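Local coordinates for uncharacterized protein (Streptococcus pneumoniae, PDB 3LFT) that probably serves as the substrate-binding protein of an ABC transporter, holding L-tryptophan in the cleft between its two lobes, at residues A28-K33 and M246-L251; D40-E45 and A52-Q57; S79-L84 and G107-G112; V182-V187 and Q210-P215. All coordinates share one frame; numbering follows the deposited sequence. Where two conformers were deposited one is given.

Contact 1. Residues A28-K33 and M246-L251; sequences AEEGYK and MIVQVL
Y32 lays its ring against V248 and L251 of helix 236-251. The side chain leaves the backbone with CG beside the N and anti to the carbonyl carbon (chi1 -65°), and CB points toward the helix. From there the ring splits its contacts between two residues. V248 meets the CD2/CE2 half: CD2 lies 3.7 Å from V248 CG2. Next to it, CE2 lies 3.7 Å from V248 CG1, so both methyls of the valine are used. L251 meets the other half, where CE1 lies 3.8 Å from L251 CD1, and CD1 of the ring is 4.0 Å from the same methyl. All these methyls come from the same side of the ring and at a slant. At the tip, the phenol OH turns to K252, the residue after L251, and makes a hydrogen bond with its NZ.

V248 also meets E30, whose CB is 3.8 Å from V248 CG2. The bent chain of E30 then carries its carboxylate to a salt bridge with K245, which also pairs with E29. G31 sits between E30 and Y32 with positive phi. It closes helix 14-29 in a Schellman motif, and the turn sends Y32 back toward helix 236-251. L27 of helix 14-29 touches both Y32 and V248 and extends the apolar patch.

No hydrogen bond joins the two segments themselves. The contact is a band of methyl, methylene and ring carbons, with polar links to the lysines that flank residues 246-251, K245 and K252. Apolar packing therefore seats the turn that follows helix 14-29 on helix 236-251, while charged and phenolic groups take their partners at the margins.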
loop_
_atom_site.group_PDB
_atom_site.type_symbol
_atom_site.label_atom_id
_atom_site.label_comp_id
_atom_site.label_asym_id
_atom_site.label_seq_id
_atom_site.Cartn_x
_atom_site.Cartn_y
_atom_site.Cartn_z
ATOM N N ALA A 28 7.299 10.046 -18.458
ATOM C CA ALA A 28 8.360 10.804 -19.106
ATOM C C ALA A 28 9.221 9.912 -20.004
ATOM O O ALA A 28 9.626 10.325 -21.100
ATOM C CB ALA A 28 9.199 11.504 -18.063
ATOM N N GLU A 29 9.484 8.683 -19.566
ATOM C CA GLU A 29 10.289 7.734 -20.346
ATOM C C GLU A 29 9.648 7.438 -21.709
ATOM O O GLU A 29 10.339 7.163 -22.687
ATOM C CB GLU A 29 10.492 6.451 -19.523
ATOM C CG GLU A 29 11.381 5.385 -20.138
ATOM C CD GLU A 29 11.393 4.109 -19.306
ATOM O OE1 GLU A 29 11.762 3.050 -19.845
ATOM O OE2 GLU A 29 11.025 4.156 -18.114
ATOM N N GLU A 30 8.324 7.521 -21.753
ATOM C CA GLU A 30 7.559 7.274 -22.978
ATOM C C GLU A 30 7.296 8.547 -23.789
ATOM O O GLU A 30 6.619 8.499 -24.821
ATOM C CB GLU A 30 6.230 6.574 -22.640
ATOM C CG GLU A 30 6.366 5.201 -21.973
ATOM C CD GLU A 30 7.190 4.236 -22.799
ATOM O OE1 GLU A 30 7.117 4.285 -24.045
ATOM O OE2 GLU A 30 7.917 3.433 -22.188
ATOM N N GLY A 31 7.825 9.677 -23.327
ATOM C CA GLY A 31 7.651 10.961 -24.024
ATOM C C GLY A 31 6.534 11.845 -23.500
ATOM O O GLY A 31 6.336 12.962 -23.995
ATOM N N TYR A 32 5.793 11.349 -22.517
ATOM C CA TYR A 32 4.678 12.100 -21.964
ATOM C C TYR A 32 5.176 12.983 -20.822
ATOM O O TYR A 32 5.153 12.610 -19.649
ATOM C CB TYR A 32 3.527 11.169 -21.568
ATOM C CG TYR A 32 2.896 10.466 -22.757
ATOM C CD1 TYR A 32 1.701 10.926 -23.313
ATOM C CD2 TYR A 32 3.515 9.357 -23.346
ATOM C CE1 TYR A 32 1.132 10.272 -24.412
ATOM C CE2 TYR A 32 2.958 8.712 -24.438
ATOM C CZ TYR A 32 1.769 9.168 -24.965
ATOM O OH TYR A 32 1.214 8.522 -26.053
ATOM N N LYS A 33 5.705 14.142 -21.204
ATOM C CA LYS A 33 6.232 15.120 -20.250
ATOM C C LYS A 33 6.118 16.514 -20.849
ATOM O O LYS A 33 5.875 16.653 -22.048
ATOM C CB LYS A 33 7.694 14.809 -19.887
ATOM C CG LYS A 33 8.608 14.632 -21.098
ATOM C CD LYS A 33 10.082 14.476 -20.725
ATOM C CE LYS A 33 10.791 15.816 -20.590
ATOM N NZ LYS A 33 10.772 16.341 -19.194
HETATM N N MSE A 246 1.399 1.650 -17.989
HETATM C CA MSE A 246 0.015 1.242 -18.303
HETATM C C MSE A 246 -0.840 2.443 -18.688
HETATM O O MSE A 246 -1.684 2.309 -19.575
HETATM C CB MSE A 246 -0.622 0.467 -17.146
HETATM C CG MSE A 246 0.102 -0.851 -16.897
HETATM SE SE MSE A 246 -0.819 -1.971 -15.629
HETATM C CE MSE A 246 -2.248 -2.584 -16.789
ATOM N N ILE A 247 -0.612 3.605 -18.077
ATOM C CA ILE A 247 -1.330 4.803 -18.492
ATOM C C ILE A 247 -1.050 5.052 -19.974
ATOM O O ILE A 247 -1.974 5.346 -20.736
ATOM C CB ILE A 247 -0.869 6.003 -17.659
ATOM C CG1 ILE A 247 -1.378 5.873 -16.220
ATOM C CG2 ILE A 247 -1.372 7.303 -18.267
ATOM C CD1 ILE A 247 -0.678 6.833 -15.251
ATOM N N VAL A 248 0.213 4.948 -20.383
ATOM C CA VAL A 248 0.563 5.181 -21.776
ATOM C C VAL A 248 -0.106 4.149 -22.674
ATOM O O VAL A 248 -0.621 4.499 -23.749
ATOM C CB VAL A 248 2.089 5.194 -21.954
ATOM C CG1 VAL A 248 2.483 5.190 -23.429
ATOM C CG2 VAL A 248 2.670 6.421 -21.241
ATOM N N GLN A 249 -0.104 2.879 -22.261
ATOM C CA GLN A 249 -0.763 1.852 -23.061
ATOM C C GLN A 249 -2.229 2.220 -23.327
ATOM O O GLN A 249 -2.739 2.014 -24.447
ATOM C CB GLN A 249 -0.736 0.516 -22.331
ATOM C CG GLN A 249 0.473 -0.333 -22.446
ATOM C CD GLN A 249 0.173 -1.677 -21.807
ATOM O OE1 GLN A 249 -0.396 -2.589 -22.437
ATOM N NE2 GLN A 249 0.484 -1.782 -20.535
ATOM N N VAL A 250 -2.914 2.729 -22.305
ATOM C CA VAL A 250 -4.318 3.087 -22.423
ATOM C C VAL A 250 -4.496 4.353 -23.254
ATOM O O VAL A 250 -5.380 4.403 -24.109
ATOM C CB VAL A 250 -5.033 3.124 -21.042
ATOM C CG1 VAL A 250 -6.483 3.614 -21.196
ATOM C CG2 VAL A 250 -5.007 1.734 -20.398
ATOM N N LEU A 251 -3.623 5.353 -23.078
ATOM C CA LEU A 251 -3.680 6.539 -23.940
ATOM C C LEU A 251 -3.576 6.135 -25.402
ATOM O O LEU A 251 -4.267 6.713 -26.260
ATOM C CB LEU A 251 -2.589 7.549 -23.583
ATOM C CG LEU A 251 -2.740 8.230 -22.230
ATOM C CD1 LEU A 251 -1.502 9.045 -21.909
ATOM C CD2 LEU A 251 -4.000 9.089 -22.168
#

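Contact 2. Residues D40-E45 and A52-Q57; sequences DFMNSE and ATMSKQ
The side chains of M42 and M54 run obliquely past each other between strand 37-43 and helix 48-58. Both are selenomethionines. M54 is stretched out straight from the helix, with chi3 at 172°. This length carries its tip across to the end of the strand. Its SE lies 3.7 Å from S44 CA, and its CE reaches 3.4 Å from the backbone O of N43. M42 instead bends at its last torsion (chi3 82°), which turns its methyl back along the root of M54. M42 CE is 3.7 Å from M54 CG, and M42 SE is 3.9 Å from M54 CB. Q57, three residues after M54, crosses M42 at about a right angle. Its amide oxygen OE1 is 3.6 Å from M42 CE.

Strand and helix axes are nearly antiparallel, at 168°, with 9.5 Å at closest approach. This is the first half of a beta-alpha-beta crossover in the lobe with the six-stranded parallel sheet. The chain goes on to strand 65-69, on the far side of strand 3-9. The strand ends in an Asx turn, in which N43 OD1 accepts from E45 N at 2.8 Å. Nearby, S44 OG bonds to the backbone O of F10, while its CB faces M54 SE.

No hydrogen bond crosses between the two segments. Strand and helix meet mainly through long, flexible and polarisable chains, so dispersion should dominate. N43 OD1 and S44 OG take their bonds elsewhere, in the Asx turn and at F10 O.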
loop_
_atom_site.group_PDB
_atom_site.type_symbol
_atom_site.label_atom_id
_atom_site.label_comp_id
_atom_site.label_asym_id
_atom_site.label_seq_id
_atom_site.Cartn_x
_atom_site.Cartn_y
_atom_site.Cartn_z
ATOM N N ASP A 40 -3.724 16.816 -14.187
ATOM C CA ASP A 40 -4.490 17.463 -13.114
ATOM C C ASP A 40 -4.411 16.585 -11.865
ATOM O O ASP A 40 -5.076 15.549 -11.783
ATOM C CB ASP A 40 -5.945 17.704 -13.527
ATOM C CG ASP A 40 -6.707 18.608 -12.545
ATOM O OD1 ASP A 40 -6.074 19.308 -11.716
ATOM O OD2 ASP A 40 -7.947 18.634 -12.626
ATOM N N PHE A 41 -3.594 17.014 -10.913
ATOM C CA PHE A 41 -3.319 16.265 -9.695
ATOM C C PHE A 41 -4.125 16.786 -8.520
ATOM O O PHE A 41 -4.147 17.994 -8.266
ATOM C CB PHE A 41 -1.826 16.343 -9.354
ATOM C CG PHE A 41 -1.464 15.631 -8.078
ATOM C CD1 PHE A 41 -1.159 14.276 -8.088
ATOM C CD2 PHE A 41 -1.459 16.300 -6.861
ATOM C CE1 PHE A 41 -0.849 13.608 -6.900
ATOM C CE2 PHE A 41 -1.137 15.647 -5.674
ATOM C CZ PHE A 41 -0.823 14.286 -5.700
HETATM N N MSE A 42 -4.749 15.864 -7.792
HETATM C CA MSE A 42 -5.488 16.204 -6.586
HETATM C C MSE A 42 -5.176 15.201 -5.481
HETATM O O MSE A 42 -4.907 14.034 -5.763
HETATM C CB MSE A 42 -6.997 16.194 -6.857
HETATM C CG MSE A 42 -7.432 17.045 -8.048
HETATM SE SE MSE A 42 -9.358 17.305 -8.085
HETATM C CE MSE A 42 -9.418 18.768 -6.801
ATOM N N ASN A 43 -5.234 15.659 -4.233
ATOM C CA ASN A 43 -4.974 14.810 -3.071
ATOM C C ASN A 43 -6.155 14.948 -2.106
ATOM O O ASN A 43 -6.477 16.039 -1.638
ATOM C CB ASN A 43 -3.665 15.254 -2.403
ATOM C CG ASN A 43 -3.197 14.297 -1.330
ATOM O OD1 ASN A 43 -3.997 13.769 -0.570
ATOM N ND2 ASN A 43 -1.881 14.080 -1.259
ATOM N N SER A 44 -6.840 13.837 -1.861
ATOM C CA SER A 44 -8.019 13.827 -0.989
ATOM C C SER A 44 -7.703 13.815 0.518
ATOM O O SER A 44 -8.638 13.872 1.338
ATOM C CB SER A 44 -8.981 12.707 -1.376
ATOM O OG SER A 44 -8.289 11.481 -1.551
ATOM N N GLU A 45 -6.412 13.789 0.878
ATOM C CA GLU A 45 -6.026 14.018 2.276
ATOM C C GLU A 45 -6.640 12.976 3.223
ATOM O O GLU A 45 -6.927 13.272 4.384
ATOM C CB GLU A 45 -6.469 15.426 2.731
ATOM C CG GLU A 45 -6.103 16.574 1.797
ATOM C CD GLU A 45 -4.614 16.766 1.705
ATOM O OE1 GLU A 45 -3.894 15.782 1.955
ATOM O OE2 GLU A 45 -4.168 17.888 1.387
ATOM N N ALA A 52 -15.018 11.742 -2.769
ATOM C CA ALA A 52 -16.235 11.837 -3.576
ATOM C C ALA A 52 -16.255 13.113 -4.428
ATOM O O ALA A 52 -16.530 13.057 -5.623
ATOM C CB ALA A 52 -17.486 11.751 -2.683
ATOM N N THR A 53 -15.954 14.250 -3.818
ATOM C CA THR A 53 -16.029 15.509 -4.539
ATOM C C THR A 53 -14.965 15.601 -5.635
ATOM O O THR A 53 -15.251 15.985 -6.773
ATOM C CB THR A 53 -15.949 16.667 -3.545
ATOM O OG1 THR A 53 -17.128 16.618 -2.715
ATOM C CG2 THR A 53 -15.901 17.993 -4.253
HETATM N N MSE A 54 -13.750 15.188 -5.307
HETATM C CA MSE A 54 -12.661 15.248 -6.271
HETATM C C MSE A 54 -12.851 14.240 -7.386
HETATM O O MSE A 54 -12.585 14.561 -8.543
HETATM C CB MSE A 54 -11.312 15.050 -5.594
HETATM C CG MSE A 54 -10.992 16.217 -4.666
HETATM SE SE MSE A 54 -9.333 15.949 -3.689
HETATM C CE MSE A 54 -9.198 17.699 -2.914
ATOM N N SER A 55 -13.322 13.037 -7.070
ATOM C CA SER A 55 -13.597 12.055 -8.125
ATOM C C SER A 55 -14.630 12.577 -9.104
ATOM O O SER A 55 -14.477 12.434 -10.329
ATOM C CB SER A 55 -14.080 10.737 -7.540
ATOM O OG SER A 55 -13.066 10.071 -6.799
ATOM N N LYS A 56 -15.689 13.194 -8.581
ATOM C CA LYS A 56 -16.734 13.728 -9.433
ATOM C C LYS A 56 -16.158 14.761 -10.406
ATOM O O LYS A 56 -16.478 14.744 -11.594
ATOM C CB LYS A 56 -17.859 14.300 -8.561
ATOM C CG LYS A 56 -19.075 14.816 -9.308
ATOM C CD LYS A 56 -20.139 15.246 -8.305
ATOM C CE LYS A 56 -21.484 15.481 -8.942
ATOM N NZ LYS A 56 -22.349 16.012 -7.877
ATOM N N GLN A 57 -15.287 15.629 -9.905
ATOM C CA GLN A 57 -14.647 16.652 -10.730
ATOM C C GLN A 57 -13.746 16.026 -11.797
ATOM O O GLN A 57 -13.847 16.362 -12.976
ATOM C CB GLN A 57 -13.846 17.602 -9.831
ATOM C CG GLN A 57 -14.728 18.536 -9.025
ATOM C CD GLN A 57 -14.074 19.188 -7.812
ATOM O OE1 GLN A 57 -12.999 18.791 -7.342
ATOM N NE2 GLN A 57 -14.765 20.180 -7.267
#

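Contact 3. Residues S79-L84 and G107-G112; sequences SATKDL and GGNVTG
An ST turn just beyond helix 71-80 shapes the loop that receives the side chain of N109. T81 OG1 accepts from D83 N and, three residues on, from L84 N at 3.1 Å, which also makes an ST motif. The turn leaves the backbone O atoms of T81 and L84 both within reach of the amide of N109.

N109 ND2 donates to both. Its bond to L84 O is short, 2.7 Å, and nearly straight (167°), and this acceptor lies in the amide plane. The bond to T81 O is 3.0 Å, with ND2 standing above the carbonyl plane, away from the lone pairs. N109 CG sits between its own backbone N and carbonyl carbon (chi1 64°), which folds the amide back over the K82 carbonyl. K82 O is 3.3 Å from N109 CG.

The contact ties the loop leading into strand 86-89 to the loop leading into strand 110-115, neighbours in the parallel sheet. N109 also bonds to V86 through the backbone, so the pairing of these strands begins here. One water adds a second route across the gap. It donates to K82 O at 2.9 Å and accepts a weak bond from N109 N at 3.3 Å.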
loop_
_atom_site.group_PDB
_atom_site.type_symbol
_atom_site.label_atom_id
_atom_site.label_comp_id
_atom_site.label_asym_id
_atom_site.label_seq_id
_atom_site.Cartn_x
_atom_site.Cartn_y
_atom_site.Cartn_z
ATOM N N SER A 79 -16.348 4.519 -9.005
ATOM C CA SER A 79 -17.739 4.769 -8.658
ATOM C C SER A 79 -18.293 5.931 -9.483
ATOM O O SER A 79 -19.457 5.923 -9.884
ATOM C CB SER A 79 -17.850 5.077 -7.166
ATOM O OG SER A 79 -19.184 5.366 -6.815
ATOM N N ALA A 80 -17.441 6.929 -9.728
ATOM C CA ALA A 80 -17.845 8.172 -10.386
ATOM C C ALA A 80 -18.000 8.029 -11.901
ATOM O O ALA A 80 -18.691 8.840 -12.524
ATOM C CB ALA A 80 -16.847 9.286 -10.041
ATOM N N THR A 81 -17.355 7.013 -12.487
ATOM C CA THR A 81 -17.471 6.771 -13.935
ATOM C C THR A 81 -17.394 5.300 -14.281
ATOM O O THR A 81 -16.555 4.565 -13.732
ATOM C CB THR A 81 -16.405 7.555 -14.737
ATOM O OG1 THR A 81 -16.662 7.378 -16.138
ATOM C CG2 THR A 81 -14.953 7.108 -14.420
ATOM N N LYS A 82 -18.260 4.881 -15.199
ATOM C CA LYS A 82 -18.243 3.512 -15.704
ATOM C C LYS A 82 -17.663 3.452 -17.118
ATOM O O LYS A 82 -17.456 2.361 -17.664
ATOM C CB LYS A 82 -19.647 2.889 -15.688
ATOM C CG LYS A 82 -20.394 2.994 -14.349
ATOM C CD LYS A 82 -19.586 2.397 -13.202
ATOM C CE LYS A 82 -20.361 2.393 -11.882
ATOM N NZ LYS A 82 -19.474 1.989 -10.749
ATOM N N ASP A 83 -17.391 4.613 -17.711
ATOM C CA ASP A 83 -16.948 4.611 -19.133
ATOM C C ASP A 83 -15.568 5.213 -19.387
ATOM O O ASP A 83 -14.887 4.779 -20.318
ATOM C CB ASP A 83 -18.019 5.120 -20.137
ATOM C CG ASP A 83 -18.596 6.464 -19.770
ATOM O OD1 ASP A 83 -17.988 7.188 -18.957
ATOM O OD2 ASP A 83 -19.670 6.807 -20.313
ATOM N N LEU A 84 -15.117 6.139 -18.546
ATOM C CA LEU A 84 -13.782 6.713 -18.693
ATOM C C LEU A 84 -12.756 5.727 -18.105
ATOM O O LEU A 84 -12.989 5.202 -17.024
ATOM C CB LEU A 84 -13.719 8.052 -17.950
ATOM C CG LEU A 84 -12.435 8.854 -18.124
ATOM C CD1 LEU A 84 -12.322 9.396 -19.536
ATOM C CD2 LEU A 84 -12.382 9.979 -17.096
ATOM N N GLY A 107 -12.828 -6.482 -17.267
ATOM C CA GLY A 107 -14.223 -6.539 -17.702
ATOM C C GLY A 107 -14.990 -5.240 -17.736
ATOM O O GLY A 107 -16.117 -5.227 -18.234
ATOM N N GLY A 108 -14.387 -4.162 -17.231
ATOM C CA GLY A 108 -15.031 -2.838 -17.269
ATOM C C GLY A 108 -14.010 -1.780 -17.638
ATOM O O GLY A 108 -13.081 -2.032 -18.426
ATOM N N ASN A 109 -14.149 -0.603 -17.041
ATOM C CA ASN A 109 -13.291 0.528 -17.374
ATOM C C ASN A 109 -12.047 0.674 -16.485
ATOM O O ASN A 109 -11.326 1.654 -16.586
ATOM C CB ASN A 109 -14.101 1.825 -17.372
ATOM C CG ASN A 109 -14.666 2.174 -16.003
ATOM O OD1 ASN A 109 -15.233 1.329 -15.305
ATOM N ND2 ASN A 109 -14.588 3.454 -15.651
ATOM N N VAL A 110 -11.770 -0.328 -15.649
ATOM C CA VAL A 110 -10.687 -0.256 -14.667
ATOM C C VAL A 110 -9.598 -1.299 -14.942
ATOM O O VAL A 110 -9.888 -2.470 -15.112
ATOM C CB VAL A 110 -11.218 -0.491 -13.228
ATOM C CG1 VAL A 110 -10.098 -0.331 -12.215
ATOM C CG2 VAL A 110 -12.400 0.439 -12.889
ATOM N N THR A 111 -8.343 -0.874 -14.957
ATOM C CA THR A 111 -7.200 -1.808 -14.937
ATOM C C THR A 111 -6.082 -1.149 -14.148
ATOM O O THR A 111 -6.293 -0.067 -13.601
ATOM C CB THR A 111 -6.782 -2.218 -16.366
ATOM O OG1 THR A 111 -5.799 -3.251 -16.250
ATOM C CG2 THR A 111 -6.211 -1.067 -17.150
ATOM N N GLY A 112 -4.917 -1.789 -14.077
ATOM C CA GLY A 112 -3.755 -1.113 -13.465
ATOM C C GLY A 112 -2.829 -2.041 -12.727
ATOM O O GLY A 112 -2.690 -3.205 -13.088
HETATM O O HOH W 1 -17.461 -0.340 -16.700
#

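Contact 4. Residues V182-V187 and Q210-P215; sequences VMTSKV and QSSKKP
T184 holds OG1 between its backbone N and carbonyl carbon (chi1 59°), and S212 holds OG anti to its own N (chi1 169°). In the conformer described, these settings bring the two short side chains together. T184 OG1 lies 3.4 Å from S212 CB. The two hydroxyls are 3.5 Å apart, but the angle is poor and they are not hydrogen-bonded. S212 was deposited in two conformers, so the finer details of its approach are doubtful. T184 OG1 finds its acceptor instead one turn back, at the backbone O of V180.

K214, two residues on from S212, also reaches T184. A bend at chi2 (-45°) folds its chain across T184, and the rest then runs out straight. In the conformer described, CG passes 4.0 Å from T184 CG2. Farther along, CE lies 3.3 Å from T184 O and CD is 4.0 Å from V187 O. The lysine thus packs with its methylenes against a methyl and two carbonyl oxygens. No hydrogen bond crosses the contact.

Both segments lead into adjacent strands of the four-stranded parallel sheet in the second lobe. The chain from T184 enters strand 189-192, and that from K214 enters strand 216-218. T184 also touches I190 of the first strand, P215 bonds to I190 through the backbone, and V187 leans on F168 of strand 164-170.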
loop_
_atom_site.group_PDB
_atom_site.type_symbol
_atom_site.label_atom_id
_atom_site.label_comp_id
_atom_site.label_asym_id
_atom_site.label_seq_id
_atom_site.Cartn_x
_atom_site.Cartn_y
_atom_site.Cartn_z
ATOM N N VAL A 182 -3.473 -0.165 24.308
ATOM C CA VAL A 182 -4.198 -1.380 24.670
ATOM C C VAL A 182 -3.517 -2.645 24.126
ATOM O O VAL A 182 -3.254 -3.601 24.860
ATOM C CB VAL A 182 -5.684 -1.321 24.193
ATOM C CG1 VAL A 182 -6.381 -2.671 24.392
ATOM C CG2 VAL A 182 -6.430 -0.195 24.886
HETATM N N MSE A 183 -3.211 -2.638 22.836
HETATM C CA MSE A 183 -2.701 -3.843 22.211
HETATM C C MSE A 183 -1.339 -4.255 22.748
HETATM O O MSE A 183 -1.059 -5.433 22.835
HETATM C CB MSE A 183 -2.680 -3.717 20.689
HETATM C CG MSE A 183 -1.556 -2.851 20.140
HETATM SE SE MSE A 183 -1.826 -2.397 18.292
HETATM C CE MSE A 183 -1.562 -4.132 17.481
ATOM N N THR A 184 -0.510 -3.296 23.150
ATOM C CA THR A 184 0.860 -3.651 23.542
ATOM C C THR A 184 0.958 -4.364 24.889
ATOM O O THR A 184 2.000 -4.926 25.207
ATOM C CB THR A 184 1.882 -2.481 23.424
ATOM O OG1 THR A 184 1.486 -1.370 24.230
ATOM C CG2 THR A 184 2.091 -2.038 21.972
ATOM N N SER A 185 -0.119 -4.352 25.673
ATOM C CA SER A 185 -0.192 -5.152 26.895
ATOM C C SER A 185 -0.711 -6.560 26.601
ATOM O O SER A 185 -0.704 -7.433 27.479
ATOM C CB SER A 185 -1.105 -4.476 27.919
ATOM O OG SER A 185 -2.457 -4.836 27.698
ATOM N N LYS A 186 -1.161 -6.779 25.363
ATOM C CA LYS A 186 -1.799 -8.040 24.958
ATOM C C LYS A 186 -0.988 -8.883 23.973
ATOM O O LYS A 186 -1.234 -10.091 23.826
ATOM C CB LYS A 186 -3.159 -7.763 24.320
ATOM C CG LYS A 186 -4.219 -7.254 25.300
ATOM C CD LYS A 186 -5.461 -6.796 24.548
ATOM C CE LYS A 186 -6.601 -6.440 25.489
ATOM N NZ LYS A 186 -7.161 -7.667 26.128
ATOM N N VAL A 187 -0.050 -8.247 23.275
ATOM C CA VAL A 187 0.669 -8.919 22.189
ATOM C C VAL A 187 2.169 -8.729 22.297
ATOM O O VAL A 187 2.643 -7.822 22.993
ATOM C CB VAL A 187 0.184 -8.460 20.783
ATOM C CG1 VAL A 187 -1.326 -8.604 20.662
ATOM C CG2 VAL A 187 0.619 -7.018 20.484
ATOM N N GLN A 210 6.860 3.578 22.299
ATOM C CA GLN A 210 8.174 3.819 22.915
ATOM C C GLN A 210 8.263 3.238 24.315
ATOM O O GLN A 210 9.350 2.849 24.773
ATOM C CB GLN A 210 8.529 5.314 22.998
ATOM C CG GLN A 210 8.985 5.954 21.684
ATOM C CD GLN A 210 10.268 5.345 21.103
ATOM O OE1 GLN A 210 11.139 4.861 21.829
ATOM N NE2 GLN A 210 10.382 5.379 19.780
ATOM N N SER A 211 7.144 3.211 25.026
ATOM C CA SER A 211 7.156 2.716 26.400
ATOM C C SER A 211 7.064 1.204 26.450
ATOM O O SER A 211 7.535 0.587 27.408
ATOM C CB SER A 211 6.017 3.340 27.209
ATOM O OG SER A 211 4.781 3.143 26.555
ATOM N N SER A 212 6.463 0.608 25.433
ATOM C CA SER A 212 6.189 -0.817 25.466
ATOM C C SER A 212 7.316 -1.634 24.877
ATOM O O SER A 212 7.585 -2.744 25.325
ATOM C CB SER A 212 4.886 -1.114 24.747
ATOM O OG SER A 212 4.746 -2.506 24.550
ATOM N N LYS A 213 7.975 -1.058 23.875
ATOM C CA LYS A 213 9.159 -1.639 23.240
ATOM C C LYS A 213 8.911 -2.993 22.580
ATOM O O LYS A 213 9.753 -3.879 22.620
ATOM C CB LYS A 213 10.350 -1.629 24.195
ATOM C CG LYS A 213 10.583 -0.239 24.799
ATOM C CD LYS A 213 11.840 -0.148 25.577
ATOM C CE LYS A 213 11.785 1.034 26.524
ATOM N NZ LYS A 213 11.843 2.353 25.835
ATOM N N LYS A 214 7.732 -3.126 21.984
ATOM C CA LYS A 214 7.395 -4.310 21.202
ATOM C C LYS A 214 7.941 -4.090 19.808
ATOM O O LYS A 214 7.889 -2.979 19.302
ATOM C CB LYS A 214 5.882 -4.488 21.081
ATOM C CG LYS A 214 5.137 -4.570 22.388
ATOM C CD LYS A 214 5.842 -5.486 23.363
ATOM C CE LYS A 214 5.263 -5.308 24.742
ATOM N NZ LYS A 214 5.708 -6.402 25.612
ATOM N N PRO A 215 8.445 -5.143 19.158
ATOM C CA PRO A 215 8.834 -4.939 17.756
ATOM C C PRO A 215 7.622 -4.677 16.865
ATOM O O PRO A 215 6.556 -5.277 17.065
ATOM C CB PRO A 215 9.466 -6.276 17.379
ATOM C CG PRO A 215 8.918 -7.254 18.354
ATOM C CD PRO A 215 8.720 -6.509 19.627
#

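Contacts 1, 2 and 3 belong to the lobe with the six-stranded sheet, and contact 4 to the other lobe, with its centre about 37 to 46 Å from theirs. Contacts 2 and 3 are surface contacts that reach the same sheet, and they touch where S55 meets A80. Contact 1 meets contact 3 through M246, which packs on T111 and G112. Contacts 1 and 4 are partly buried. The chemistry differs: contact 1 is methyl-to-ring packing of a post-helix turn on a helix, contact 2 selenomethionine packing of helix on strand, contact 3 direct hydrogen bonding between loops. Contact 4 joins loops entering neighbouring strands, as contact 3 does, but without such bonds.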